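Local coordinates for protein beta-n-acetylhexosaminidase (Streptococcus pneumoniae, PDB 4AZC) that probably hydrolyses terminal N-acetylhexosamine residues from glycans as a family 20 glycoside hydrolase, and is bound here to a sugar-fused 2-methylthiazolidine ligand, at residues F179-Y184 with P224-D229. Residues are numbered along the deposited sequence; the frame is centred on the assembly and turned at random.
Sequences FGTDEY and PMAFND. With NGW ((2S,3aR,5R,6S,7R,7aR)-5-(hydroxymethyl)-2-methyl-2,3a,5,6,7,7a-hexahydro-1H-pyrano[3,2-d][1,3]thiazole-6,7-diol), chain K.
The ends of parallel TIM-barrel strands 176-180 and 223-227 run on into loops in the same direction, 2° apart from CA 179 to 183 against CA 224 to 229, with helices 193-199 and 203-219 in the connection between them. Phe179 N donates to Met225 O (2.9 Å), and Phe227 N reaches Gly180 O at the same length, on a lone pair in the carbonyl plane. Gly180 O also accepts from Thr181 OG1, whose hydroxyl in turn receives a water that bridges to Phe227 O, so the strands stay linked where they begin to part. Glycine suits position 180, where phi is positive (77°).

On the helix side, Met225 O sits over one face of the Phe179 ring, toward the rim, while Pro224 CB meets its edge at 3.7 Å; Ala226 CB touches both Phe179 CE1 and Gly180 O, and its small methyl lets the strands stay close. Phe227 points toward the other strand, and the face of its ring carries the ligand methyl C8 3.5 Å above its centre, a CH-pi arrangement. Asp182 lies alongside that ring, its carboxylate turned 63° from the ring plane. Its CG lies between the backbone N and the carbonyl carbon, which brings the carboxylate to the ligand, where OD2 accepts from NGW N2 (2.7 Å), while OD1 is held by Asn116. Glu183 OE1 bonds His120 and only weakly N2. Asp229 OD2, held by Tyr257, takes a weak bond from Glu183 N, and its OD1 accepts from Trp250.

The Asp-Glu pair matches family 20's substrate-assisted mechanism, in which the aspartate orients the 2-acetamido group and the glutamate is the general acid/base; Phe227 would then receive the acetamido methyl.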
ATOM      1  N   PHE B 179      -5.967   0.883  -6.685  1.00 13.98           N
ATOM      2  CA  PHE B 179      -6.322  -0.001  -7.784  1.00 14.51           C
ATOM      3  C   PHE B 179      -5.202  -0.128  -8.848  1.00 14.56           C
ATOM      4  O   PHE B 179      -5.370  -0.765  -9.884  1.00 14.26           O
ATOM      5  CB  PHE B 179      -7.695   0.370  -8.352  1.00 14.74           C
ATOM      6  CG  PHE B 179      -7.792   1.773  -8.872  1.00 15.75           C
ATOM      7  CD1 PHE B 179      -7.229   2.120 -10.099  1.00 16.64           C
ATOM      8  CD2 PHE B 179      -8.483   2.742  -8.155  1.00 16.28           C
ATOM      9  CE1 PHE B 179      -7.339   3.424 -10.593  1.00 18.45           C
ATOM     10  CE2 PHE B 179      -8.595   4.039  -8.638  1.00 17.18           C
ATOM     11  CZ  PHE B 179      -8.025   4.383  -9.856  1.00 17.41           C
ATOM     12  N   GLY B 180      -4.057   0.478  -8.556  1.00 14.93           N
ATOM     13  CA  GLY B 180      -2.825   0.256  -9.309  1.00 16.20           C
ATOM     14  C   GLY B 180      -2.711   0.948 -10.659  1.00 16.87           C
ATOM     15  O   GLY B 180      -2.361   2.122 -10.729  1.00 16.17           O
ATOM     16  N   THR B 181      -2.994   0.186 -11.717  1.00 18.11           N
ATOM     17  CA  THR B 181      -2.889   0.604 -13.136  1.00 19.63           C
ATOM     18  C   THR B 181      -1.469   0.799 -13.694  1.00 20.44           C
ATOM     19  O   THR B 181      -1.291   1.295 -14.816  1.00 21.21           O
ATOM     20  CB  THR B 181      -3.818   1.804 -13.512  1.00 19.98           C
ATOM     21  OG1 THR B 181      -3.327   3.024 -12.934  1.00 21.37           O
ATOM     22  CG2 THR B 181      -5.266   1.549 -13.055  1.00 18.56           C
ATOM     23  N   ASP B 182      -0.464   0.382 -12.937  1.00 21.35           N
ATOM     24  CA  ASP B 182       0.919   0.529 -13.372  1.00 22.37           C
ATOM     25  C   ASP B 182       1.304  -0.471 -14.461  1.00 22.96           C
ATOM     26  O   ASP B 182       0.713  -1.557 -14.579  1.00 23.08           O
ATOM     27  CB  ASP B 182       1.885   0.416 -12.179  1.00 22.60           C
ATOM     28  CG  ASP B 182       1.914  -0.970 -11.570  1.00 23.27           C
ATOM     29  OD1 ASP B 182       0.839  -1.480 -11.197  1.00 22.98           O
ATOM     30  OD2 ASP B 182       3.024  -1.545 -11.440  1.00 25.55           O
ATOM     31  N   GLU B 183       2.291  -0.080 -15.262  1.00 23.80           N
ATOM     32  CA  GLU B 183       2.947  -0.979 -16.236  1.00 24.62           C
ATOM     33  C   GLU B 183       2.014  -1.859 -17.112  1.00 24.93           C
ATOM     34  O   GLU B 183       2.171  -3.092 -17.145  1.00 25.82           O
ATOM     35  CB  GLU B 183       4.019  -1.836 -15.516  1.00 24.27           C
ATOM     36  CG  GLU B 183       5.180  -1.012 -14.928  1.00 25.06           C
ATOM     37  CD  GLU B 183       6.228  -1.829 -14.169  1.00 27.03           C
ATOM     38  OE1 GLU B 183       5.891  -2.844 -13.507  1.00 27.81           O
ATOM     39  OE2 GLU B 183       7.412  -1.434 -14.223  1.00 27.37           O
ATOM     40  N   TYR B 184       1.066  -1.234 -17.822  1.00 25.13           N
ATOM     41  CA  TYR B 184       0.208  -1.941 -18.801  1.00 25.01           C
ATOM     42  C   TYR B 184       1.015  -2.801 -19.777  1.00 25.95           C
ATOM     43  O   TYR B 184       1.983  -2.325 -20.378  1.00 25.87           O
ATOM     44  CB  TYR B 184      -0.703  -0.979 -19.602  1.00 25.32           C
ATOM     45  CG  TYR B 184      -1.798  -1.723 -20.371  1.00 23.42           C
ATOM     46  CD1 TYR B 184      -3.021  -2.021 -19.767  1.00 23.43           C
ATOM     47  CD2 TYR B 184      -1.590  -2.166 -21.675  1.00 23.10           C
ATOM     48  CE1 TYR B 184      -4.024  -2.731 -20.445  1.00 23.41           C
ATOM     49  CE2 TYR B 184      -2.583  -2.884 -22.369  1.00 23.25           C
ATOM     50  CZ  TYR B 184      -3.796  -3.161 -21.747  1.00 24.74           C
ATOM     51  OH  TYR B 184      -4.783  -3.871 -22.413  1.00 25.48           O
ATOM     52  N   PRO B 224      -9.629   6.835  -3.741  1.00 15.49           N
ATOM     53  CA  PRO B 224      -8.908   6.093  -4.778  1.00 15.51           C
ATOM     54  C   PRO B 224      -7.428   6.458  -4.834  1.00 15.82           C
ATOM     55  O   PRO B 224      -7.067   7.638  -4.762  1.00 15.56           O
ATOM     56  CB  PRO B 224      -9.604   6.521  -6.079  1.00 15.29           C
ATOM     57  CG  PRO B 224     -10.222   7.845  -5.758  1.00 15.16           C
ATOM     58  CD  PRO B 224     -10.582   7.808  -4.308  1.00 15.30           C
ATOM     59  N   MET B 225      -6.591   5.425  -4.936  1.00 15.72           N
ATOM     60  CA  MET B 225      -5.169   5.579  -5.175  1.00 16.00           C
ATOM     61  C   MET B 225      -4.835   4.781  -6.441  1.00 15.66           C
ATOM     62  O   MET B 225      -5.423   3.719  -6.685  1.00 14.84           O
ATOM     63  CB  MET B 225      -4.371   5.044  -3.985  1.00 16.21           C
ATOM     64  CG  MET B 225      -2.875   5.422  -3.954  1.00 19.44           C
ATOM     65  SD  MET B 225      -2.170   4.904  -2.371  1.00 25.83           S
ATOM     66  CE  MET B 225      -0.939   3.701  -2.821  1.00 23.97           C
ATOM     67  N   ALA B 226      -3.918   5.317  -7.248  1.00 15.43           N
ATOM     68  CA  ALA B 226      -3.323   4.583  -8.380  1.00 15.51           C
ATOM     69  C   ALA B 226      -1.863   4.984  -8.525  1.00 15.31           C
ATOM     70  O   ALA B 226      -1.463   6.039  -8.017  1.00 15.01           O
ATOM     71  CB  ALA B 226      -4.076   4.865  -9.678  1.00 15.29           C
ATOM     72  N   PHE B 227      -1.065   4.144  -9.191  1.00 15.00           N
ATOM     73  CA  PHE B 227       0.299   4.555  -9.577  1.00 14.70           C
ATOM     74  C   PHE B 227       0.226   5.550 -10.736  1.00 14.76           C
ATOM     75  O   PHE B 227      -0.792   5.650 -11.411  1.00 14.88           O
ATOM     76  CB  PHE B 227       1.185   3.353  -9.907  1.00 14.37           C
ATOM     77  CG  PHE B 227       1.365   2.407  -8.752  1.00 15.43           C
ATOM     78  CD1 PHE B 227       2.114   2.784  -7.635  1.00 14.23           C
ATOM     79  CD2 PHE B 227       0.775   1.151  -8.771  1.00 14.68           C
ATOM     80  CE1 PHE B 227       2.276   1.923  -6.558  1.00 15.16           C
ATOM     81  CE2 PHE B 227       0.932   0.272  -7.700  1.00 14.44           C
ATOM     82  CZ  PHE B 227       1.681   0.659  -6.589  1.00 15.78           C
ATOM     83  N   ASN B 228       1.297   6.305 -10.949  1.00 15.10           N
ATOM     84  CA  ASN B 228       1.256   7.432 -11.889  1.00 15.00           C
ATOM     85  C   ASN B 228       1.305   7.056 -13.358  1.00 15.11           C
ATOM     86  O   ASN B 228       0.870   7.848 -14.211  1.00 14.74           O
ATOM     87  CB  ASN B 228       2.390   8.422 -11.589  1.00 15.02           C
ATOM     88  CG  ASN B 228       3.779   7.802 -11.763  1.00 14.77           C
ATOM     89  OD1 ASN B 228       4.281   7.128 -10.873  1.00 14.25           O
ATOM     90  ND2 ASN B 228       4.414   8.080 -12.891  1.00 13.27           N
ATOM     91  N   ASP B 229       1.847   5.868 -13.645  1.00 15.32           N
ATOM     92  CA  ASP B 229       2.179   5.428 -15.013  1.00 16.05           C
ATOM     93  C   ASP B 229       1.185   5.836 -16.100  1.00 16.14           C
ATOM     94  O   ASP B 229       1.554   6.484 -17.084  1.00 16.14           O
ATOM     95  CB  ASP B 229       2.343   3.906 -15.058  1.00 16.02           C
ATOM     96  CG  ASP B 229       3.421   3.404 -14.120  1.00 17.49           C
ATOM     97  OD1 ASP B 229       3.433   3.829 -12.942  1.00 18.88           O
ATOM     98  OD2 ASP B 229       4.239   2.568 -14.560  1.00 19.43           O
TER
HETATM   99  O4  NGW K2044       7.957  -4.786  -8.419  1.00 19.00           O
HETATM  100  C4  NGW K2044       8.039  -3.728  -9.362  1.00 19.07           C
HETATM  101  C3  NGW K2044       6.660  -3.116  -9.564  1.00 19.28           C
HETATM  102  C5  NGW K2044       8.999  -2.660  -8.829  1.00 19.10           C
HETATM  103  O3  NGW K2044       5.748  -4.127 -10.007  1.00 18.79           O
HETATM  104  C2  NGW K2044       6.745  -1.948 -10.580  1.00 19.35           C
HETATM  105  N2  NGW K2044       5.502  -1.139 -10.589  1.00 18.77           N
HETATM  106  C1  NGW K2044       7.882  -0.956 -10.222  1.00 19.78           C
HETATM  107  C7  NGW K2044       5.377  -0.419  -9.307  1.00 20.20           C
HETATM  108  C8  NGW K2044       4.482   0.802  -9.503  1.00 20.60           C
HETATM  109  S1  NGW K2044       7.096   0.041  -8.894  1.00 19.94           S
HETATM  110  O5  NGW K2044       9.129  -1.633  -9.832  1.00 19.55           O
HETATM  111  C6  NGW K2044      10.400  -3.239  -8.544  1.00 19.04           C
HETATM  112  O6  NGW K2044      10.936  -3.835  -9.733  1.00 17.46           O
HETATM  113  O   HOH W   1      -0.801   3.855 -13.702  1.00 27.65           O